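Local coordinates for caspase recruitment domain-containing protein 19 (Homo sapiens, PDB 4FH0) that plays a role in inhibiting BCL10-induced activation of NF-kappa-B, associating with BCL10 through its caspase recruitment domain (CARD), at residues 7-11 and 78-82; 24-29 and 59-63; 31-36 and 83-88. The protein carries 2 engineered substitutions. Where two conformers were deposited one is given. Numbering follows the deposited sequence.

Contact 1: residues 7-11 and 78-82; sequences YCDRL and CQEFY. With SO4 (sulfate ion), chain C.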
# COMPACT_ATOMS: atom_id res chain seq x y z
N TYR A 7 -12.00 6.54 0.35
CA TYR A 7 -10.88 5.62 0.33
C TYR A 7 -9.88 5.91 1.43
O TYR A 7 -9.25 4.98 1.92
CB TYR A 7 -10.16 5.61 -1.00
CG TYR A 7 -10.84 4.76 -2.03
CD1 TYR A 7 -10.70 3.39 -2.00
CD2 TYR A 7 -11.60 5.32 -3.03
CE1 TYR A 7 -11.29 2.59 -2.90
CE2 TYR A 7 -12.21 4.51 -3.98
CZ TYR A 7 -12.05 3.13 -3.89
OH TYR A 7 -12.62 2.28 -4.81
N CYS A 8 -9.68 7.17 1.80
CA CYS A 8 -8.81 7.57 2.93
C CYS A 8 -9.33 6.97 4.22
O CYS A 8 -8.60 6.43 5.04
CB CYS A 8 -8.76 9.09 3.11
SG CYS A 8 -7.89 9.98 1.82
N ASP A 9 -10.64 7.10 4.44
CA ASP A 9 -11.24 6.50 5.64
C ASP A 9 -11.07 4.98 5.64
O ASP A 9 -10.75 4.39 6.68
CB ASP A 9 -12.74 6.79 5.78
CG ASP A 9 -13.06 8.24 5.91
OD1 ASP A 9 -12.36 8.95 6.66
OD2 ASP A 9 -14.05 8.64 5.25
N ARG A 10 -11.25 4.36 4.49
CA ARG A 10 -11.07 2.91 4.40
C ARG A 10 -9.65 2.54 4.77
O ARG A 10 -9.41 1.59 5.54
CB ARG A 10 -11.41 2.41 3.00
CG ARG A 10 -12.89 2.49 2.69
CD ARG A 10 -13.23 1.87 1.33
NE ARG A 10 -12.89 0.46 1.32
CZ ARG A 10 -12.71 -0.28 0.24
NH1 ARG A 10 -12.84 0.24 -0.97
NH2 ARG A 10 -12.38 -1.55 0.38
N LEU A 11 -8.68 3.27 4.24
CA LEU A 11 -7.28 2.92 4.48
C LEU A 11 -6.93 3.06 5.96
O LEU A 11 -6.21 2.22 6.51
CB LEU A 11 -6.33 3.75 3.61
CG LEU A 11 -4.91 3.18 3.55
CD1 LEU A 11 -4.90 1.75 3.01
CD2 LEU A 11 -4.01 4.07 2.73
N CYS A 78 -5.02 6.87 -2.17
CA CYS A 78 -5.59 5.75 -1.44
C CYS A 78 -6.39 4.85 -2.40
O CYS A 78 -6.34 3.63 -2.29
CB CYS A 78 -6.44 6.27 -0.28
SG CYS A 78 -5.46 7.10 1.02
N GLN A 79 -7.15 5.43 -3.29
CA GLN A 79 -7.88 4.66 -4.29
C GLN A 79 -6.94 3.80 -5.14
O GLN A 79 -7.19 2.62 -5.36
CB GLN A 79 -8.69 5.60 -5.18
CG GLN A 79 -9.48 4.85 -6.24
CD GLN A 79 -10.48 5.72 -6.98
OE1 GLN A 79 -10.46 6.95 -6.92
NE2 GLN A 79 -11.39 5.08 -7.69
N GLU A 80 -5.84 4.40 -5.59
CA GLU A 80 -4.89 3.66 -6.40
C GLU A 80 -4.26 2.53 -5.59
O GLU A 80 -3.99 1.47 -6.14
CB GLU A 80 -3.82 4.60 -6.97
CG GLU A 80 -4.38 5.62 -7.94
CD GLU A 80 -4.99 4.99 -9.20
OE1 GLU A 80 -4.57 3.88 -9.61
OE2 GLU A 80 -5.88 5.62 -9.78
N PHE A 81 -4.00 2.76 -4.31
CA PHE A 81 -3.48 1.69 -3.48
C PHE A 81 -4.44 0.50 -3.46
O PHE A 81 -4.01 -0.64 -3.59
CB PHE A 81 -3.21 2.17 -2.05
CG PHE A 81 -2.85 1.05 -1.14
CD1 PHE A 81 -1.58 0.51 -1.15
CD2 PHE A 81 -3.80 0.51 -0.29
CE1 PHE A 81 -1.26 -0.56 -0.30
CE2 PHE A 81 -3.49 -0.57 0.51
CZ PHE A 81 -2.22 -1.09 0.52
N TYR A 82 -5.74 0.75 -3.29
CA TYR A 82 -6.69 -0.36 -3.26
C TYR A 82 -6.72 -1.11 -4.58
O TYR A 82 -6.85 -2.32 -4.59
CB TYR A 82 -8.09 0.10 -2.86
CG TYR A 82 -8.21 0.22 -1.35
CD1 TYR A 82 -8.00 1.42 -0.71
CD2 TYR A 82 -8.51 -0.88 -0.58
CE1 TYR A 82 -8.09 1.51 0.67
CE2 TYR A 82 -8.61 -0.79 0.80
CZ TYR A 82 -8.39 0.40 1.43
OH TYR A 82 -8.45 0.50 2.81
S SO4 C . -11.75 -1.74 -3.90
O1 SO4 C . -11.37 -2.06 -2.52
O2 SO4 C . -12.48 -0.48 -3.92
O3 SO4 C . -10.58 -1.70 -4.76
O4 SO4 C . -12.64 -2.81 -4.41
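The Arg-10 guanidinium lies flat on the Tyr-82 ring as a cation-pi stack: Arg-10 CZ is 4.5 Å from the ring centroid and 21° off its normal, with the planes at 27°. In a CH-pi contact, Gln-79 CA sits 3.9 Å from the centroid of the Tyr-7 ring, over its face.

Apolar contacts fill the interior. Leu-11 CD2 meets Cys-78 SG at 3.8 Å, and Leu-11 CD1 reaches Phe-81 CE2 at 3.7 Å. Cys-8 and Cys-78 can form a redox-active disulfide; in the conformer given here Cys-8 SG and Cys-78 SG lie 3.9 Å apart, too far for a bond, so the pair is unbonded.

No hydrogen bond crosses directly. A sulfate, probably from the crystallisation liquor, accepts from Tyr-7 OH (2.9 Å to O2) and from Arg-10 NH1 (3.1 Å to O1 and O2). Arg-10 NE also bonds Ser-98, while Tyr-82 OH pairs with Asp-14.

The axes of the two segments approach to 9.2 Å at 61°, joining helix 7-18 to helix 75-88 of the CARD helical bundle; helix 59-73 lines the inner side, where Leu-70 touches both Leu-11 and Phe-81.

Contact 2: residues 24-29 and 59-63; sequences LSEQQV and LRVRL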
# COMPACT_ATOMS: atom_id res chain seq x y z
N LEU A 24 0.99 -9.27 4.19
CA LEU A 24 1.58 -8.99 2.90
C LEU A 24 3.02 -9.49 2.92
O LEU A 24 3.76 -9.29 3.89
CB LEU A 24 1.55 -7.50 2.60
CG LEU A 24 0.19 -6.96 2.19
CD1 LEU A 24 0.18 -5.45 2.26
CD2 LEU A 24 -0.15 -7.43 0.79
N SER A 25 3.41 -10.15 1.84
CA SER A 25 4.79 -10.57 1.67
C SER A 25 5.62 -9.49 1.00
O SER A 25 5.09 -8.57 0.38
CB SER A 25 4.87 -11.82 0.82
OG SER A 25 4.52 -11.51 -0.51
N GLU A 26 6.94 -9.65 1.06
CA GLU A 26 7.83 -8.72 0.39
C GLU A 26 7.51 -8.66 -1.10
O GLU A 26 7.48 -7.58 -1.68
CB GLU A 26 9.29 -9.11 0.62
CG GLU A 26 10.29 -8.16 -0.02
CD GLU A 26 10.39 -6.85 0.73
OE1 GLU A 26 10.55 -6.89 1.96
OE2 GLU A 26 10.30 -5.77 0.09
N GLN A 27 7.31 -9.82 -1.73
CA GLN A 27 7.02 -9.81 -3.16
C GLN A 27 5.73 -9.07 -3.45
O GLN A 27 5.67 -8.34 -4.43
CB GLN A 27 6.96 -11.23 -3.73
CG GLN A 27 8.30 -11.94 -3.73
CD GLN A 27 9.30 -11.37 -4.76
OE1 GLN A 27 8.98 -10.48 -5.53
NE2 GLN A 27 10.52 -11.92 -4.77
N GLN A 28 4.69 -9.25 -2.64
CA GLN A 28 3.45 -8.52 -2.90
C GLN A 28 3.65 -7.02 -2.75
O GLN A 28 3.18 -6.24 -3.56
CB GLN A 28 2.33 -9.01 -1.97
CG GLN A 28 1.86 -10.43 -2.25
CD GLN A 28 0.93 -10.94 -1.15
OE1 GLN A 28 1.22 -10.82 0.02
NE2 GLN A 28 -0.20 -11.51 -1.54
N VAL A 29 4.32 -6.62 -1.68
CA VAL A 29 4.56 -5.21 -1.45
C VAL A 29 5.38 -4.62 -2.59
O VAL A 29 5.13 -3.51 -3.07
CB VAL A 29 5.23 -4.98 -0.08
CG1 VAL A 29 5.66 -3.52 0.07
CG2 VAL A 29 4.26 -5.41 1.03
N LEU A 59 9.98 -4.93 6.70
CA LEU A 59 8.82 -4.78 5.84
C LEU A 59 7.68 -4.07 6.56
O LEU A 59 7.05 -3.19 5.98
CB LEU A 59 8.40 -6.15 5.32
CG LEU A 59 7.19 -6.11 4.40
CD1 LEU A 59 7.47 -5.30 3.16
CD2 LEU A 59 6.83 -7.53 4.04
N ARG A 60 7.43 -4.41 7.82
CA ARG A 60 6.31 -3.79 8.53
C ARG A 60 6.52 -2.28 8.69
O ARG A 60 5.58 -1.49 8.55
CB ARG A 60 6.05 -4.45 9.88
CG ARG A 60 4.89 -3.83 10.67
CD ARG A 60 4.31 -4.80 11.71
NE ARG A 60 3.06 -4.30 12.32
CZ ARG A 60 3.02 -3.44 13.34
NH1 ARG A 60 4.15 -2.98 13.87
NH2 ARG A 60 1.85 -3.03 13.82
N VAL A 61 7.76 -1.87 8.98
CA VAL A 61 8.07 -0.46 9.13
C VAL A 61 7.83 0.26 7.81
O VAL A 61 7.19 1.33 7.78
CB VAL A 61 9.51 -0.26 9.64
CG1 VAL A 61 9.96 1.22 9.49
CG2 VAL A 61 9.60 -0.70 11.09
N ARG A 62 8.33 -0.31 6.71
CA ARG A 62 8.12 0.27 5.39
C ARG A 62 6.63 0.35 5.07
O ARG A 62 6.17 1.35 4.54
CB ARG A 62 8.89 -0.51 4.34
CG ARG A 62 10.37 -0.24 4.40
CD ARG A 62 11.11 -1.03 3.35
NE ARG A 62 11.35 -2.42 3.72
CZ ARG A 62 11.07 -3.48 2.97
NH1 ARG A 62 10.43 -3.36 1.82
NH2 ARG A 62 11.42 -4.69 3.41
N LEU A 63 5.87 -0.69 5.41
CA LEU A 63 4.43 -0.67 5.11
C LEU A 63 3.71 0.40 5.91
O LEU A 63 2.85 1.09 5.39
CB LEU A 63 3.78 -2.01 5.39
CG LEU A 63 3.75 -2.99 4.26
CD1 LEU A 63 3.17 -4.28 4.81
CD2 LEU A 63 2.90 -2.43 3.11
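A two-pronged salt bridge stands out: the Arg-62 guanidinium meets the Glu-26 carboxylate with both terminal nitrogens, NH2 donating to Glu-26 OE1 at 2.8 Å (170°) and NH1 to Glu-26 OE2 at 3.0 Å (166°). The near-linear angles, with OE1 close to the guanidinium plane, indicate a well-aligned pair. Arg-62 also donates to the backbone oxygens of Phe-52 and Ala-57, so one side chain links three parts of the chain.

Beside the charges, leucine and valine methyls close the gap. Val-29 CG2 lies 3.9 Å from both Leu-59 CD1 and Leu-63 CD2, Leu-24 CD1 is 4.1 Å from Leu-63 CD1, and Leu-59 CD2 rests 3.5 Å from Leu-24 O.

Helix 26-37 starts with a capping box: Gln-28 N donates to Ser-25 OG (3.1 Å), and Ser-25 N donates back to Gln-28 OE1 (2.9 Å). This capped start meets the first turn of helix 59-73, an apolar junction edged by an ion pair within the all-helical, six-helix death-fold bundle of a CARD.

Contact 3: residues 31-36 and 83-88; sequences RIILQL and RALYIH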
# COMPACT_ATOMS: atom_id res chain seq x y z
N ARG A 31 5.52 -5.51 -5.68
CA ARG A 31 4.70 -5.34 -6.87
C ARG A 31 3.70 -4.20 -6.72
O ARG A 31 3.41 -3.51 -7.69
CB ARG A 31 3.98 -6.63 -7.21
CG ARG A 31 4.94 -7.69 -7.66
CD ARG A 31 4.26 -9.00 -7.82
NE ARG A 31 5.17 -9.98 -8.37
CZ ARG A 31 5.02 -11.30 -8.25
NH1 ARG A 31 4.01 -11.82 -7.56
NH2 ARG A 31 5.91 -12.10 -8.81
N ILE A 32 3.16 -4.02 -5.51
CA ILE A 32 2.27 -2.91 -5.25
C ILE A 32 3.01 -1.58 -5.45
O ILE A 32 2.48 -0.65 -6.06
CB ILE A 32 1.71 -3.03 -3.82
CG1 ILE A 32 0.70 -4.19 -3.78
CG2 ILE A 32 1.03 -1.74 -3.40
CD1 ILE A 32 0.29 -4.64 -2.37
N ILE A 33 4.23 -1.50 -4.94
CA ILE A 33 5.03 -0.30 -5.09
C ILE A 33 5.26 -0.01 -6.57
O ILE A 33 5.14 1.14 -7.03
CB ILE A 33 6.34 -0.42 -4.33
CG1 ILE A 33 6.06 -0.26 -2.84
CG2 ILE A 33 7.37 0.62 -4.80
CD1 ILE A 33 7.16 -0.79 -1.99
N LEU A 34 5.58 -1.04 -7.34
CA LEU A 34 5.78 -0.86 -8.77
C LEU A 34 4.51 -0.37 -9.46
O LEU A 34 4.56 0.52 -10.31
CB LEU A 34 6.30 -2.12 -9.41
CG LEU A 34 7.76 -2.33 -9.02
CD1 LEU A 34 8.23 -3.62 -9.60
CD2 LEU A 34 8.62 -1.17 -9.49
N GLN A 35 3.37 -0.91 -9.08
CA GLN A 35 2.09 -0.48 -9.61
C GLN A 35 1.85 1.01 -9.35
O GLN A 35 1.32 1.71 -10.19
CB GLN A 35 0.98 -1.30 -8.97
CG GLN A 35 -0.32 -1.19 -9.68
CD GLN A 35 -0.21 -1.80 -11.05
OE1 GLN A 35 0.39 -2.86 -11.24
NE2 GLN A 35 -0.75 -1.12 -12.02
N LEU A 36 2.27 1.47 -8.17
CA LEU A 36 2.09 2.85 -7.78
C LEU A 36 3.17 3.79 -8.36
O LEU A 36 3.06 5.00 -8.24
CB LEU A 36 2.10 2.96 -6.27
CG LEU A 36 0.98 2.24 -5.54
CD1 LEU A 36 1.23 2.27 -4.02
CD2 LEU A 36 -0.37 2.87 -5.92
N ARG A 83 -6.58 -0.40 -5.69
CA ARG A 83 -6.52 -1.08 -6.96
C ARG A 83 -5.26 -1.95 -7.04
O ARG A 83 -5.31 -3.10 -7.47
CB ARG A 83 -6.57 -0.11 -8.13
CG ARG A 83 -6.37 -0.85 -9.46
CD ARG A 83 -6.86 -0.05 -10.64
NE ARG A 83 -6.40 -0.57 -11.93
CZ ARG A 83 -5.25 -0.20 -12.50
NH1 ARG A 83 -4.45 0.67 -11.90
NH2 ARG A 83 -4.91 -0.69 -13.68
N ALA A 84 -4.13 -1.42 -6.59
CA ALA A 84 -2.88 -2.18 -6.61
C ALA A 84 -2.97 -3.41 -5.72
O ALA A 84 -2.42 -4.48 -6.04
CB ALA A 84 -1.72 -1.27 -6.18
N LEU A 85 -3.62 -3.26 -4.58
CA LEU A 85 -3.83 -4.38 -3.67
C LEU A 85 -4.71 -5.46 -4.30
O LEU A 85 -4.45 -6.65 -4.16
CB LEU A 85 -4.46 -3.88 -2.37
CG LEU A 85 -4.52 -4.85 -1.21
CD1 LEU A 85 -3.15 -5.07 -0.59
CD2 LEU A 85 -5.52 -4.34 -0.16
N TYR A 86 -5.77 -5.05 -4.99
CA TYR A 86 -6.57 -6.02 -5.74
C TYR A 86 -5.72 -6.77 -6.75
O TYR A 86 -5.79 -8.01 -6.85
CB TYR A 86 -7.73 -5.33 -6.49
CG TYR A 86 -8.32 -6.24 -7.55
CD1 TYR A 86 -9.13 -7.29 -7.21
CD2 TYR A 86 -8.03 -6.04 -8.89
CE1 TYR A 86 -9.64 -8.13 -8.18
CE2 TYR A 86 -8.54 -6.87 -9.87
CZ TYR A 86 -9.34 -7.92 -9.50
OH TYR A 86 -9.87 -8.76 -10.45
N ILE A 87 -4.90 -6.06 -7.49
CA ILE A 87 -4.09 -6.71 -8.54
C ILE A 87 -3.09 -7.72 -7.96
O ILE A 87 -2.98 -8.85 -8.47
CB ILE A 87 -3.33 -5.68 -9.41
CG1 ILE A 87 -4.33 -4.81 -10.17
CG2 ILE A 87 -2.34 -6.39 -10.37
CD1 ILE A 87 -3.72 -3.62 -10.83
N HIS A 88 -2.36 -7.31 -6.91
CA HIS A 88 -1.23 -8.10 -6.42
C HIS A 88 -1.44 -8.89 -5.12
O HIS A 88 -0.59 -9.69 -4.75
CB HIS A 88 -0.01 -7.19 -6.29
CG HIS A 88 0.42 -6.62 -7.60
ND1 HIS A 88 0.87 -7.42 -8.63
CD2 HIS A 88 0.43 -5.35 -8.07
CE1 HIS A 88 1.16 -6.66 -9.67
NE2 HIS A 88 0.89 -5.41 -9.36
O HOH W 1 1.67 -10.69 -5.93
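Helices 26-37 and 75-88 of the CARD bundle pack here with a knob-into-hole contact, their segment axes 9.1 Å apart at closest and their N-to-C directions at 134°, about midway between perpendicular and antiparallel.

Arg-31 begins the interface with its aliphatic base: CB lies 3.6 Å from the centroid of the His-88 ring and 13° off the normal, a CH-pi contact over the face. The rest of Arg-31 leads away, yet its NH1 donates to a water at 3.1 Å, and that water donates to His-88 O at 2.7 Å, bridging the side chain to the final residue of helix 75-88.

Ile-32 marks the tightest backbone approach, its CA 5.4 Å from that of Ala-84; the small alanine side chain leaves room for this. Ile-32 CG2 touches Ala-84 CB at 3.9 Å, and Ile-32 CD1 touches Leu-85 CD1 at 3.9 Å. Ile-33 points away from this interface, and its side chain packs on Ala-49 and Phe-52 of helix 46-52.

Gln-35 is the knob, seated among Arg-83, Ala-84, Ile-87 and His-88. Its CG is 3.8 Å from Ala-84 CB and its CD 4.0 Å from Ile-87 CD1, while OE1 accepts a hydrogen bond from His-88 NE2 (3.2 Å, 158°). That acceptor lies near the plane of the His-88 ring, so the imidazole uses its face for Arg-31 and its edge for Gln-35.

Leu-36 adds a looser apolar contact, with CD2 4.4 Å from Ala-84 CB.

From the N terminus, 7-11 opens the loop that contact 1 closes at 78-82. Contact 2, joining 24-29 to 59-63, is nested wholly inside it, on the opposite side of the chain's centre and about 17 Å away between centres. Segment 31-36 waits until 83-88 to close contact 3, which therefore crosses both other contacts. The crossings are physical too: Phe-81 CE1 lies 4.0 Å from Ile-32 CG2, linking contacts 1 and 3, and Leu-24 CD2 lies 4.1 Å from Leu-85 CD1, linking contacts 2 and 3. Helix 75-88 thus joins helices 7-18 and 26-37, while helix 26-37 also meets helix 59-73.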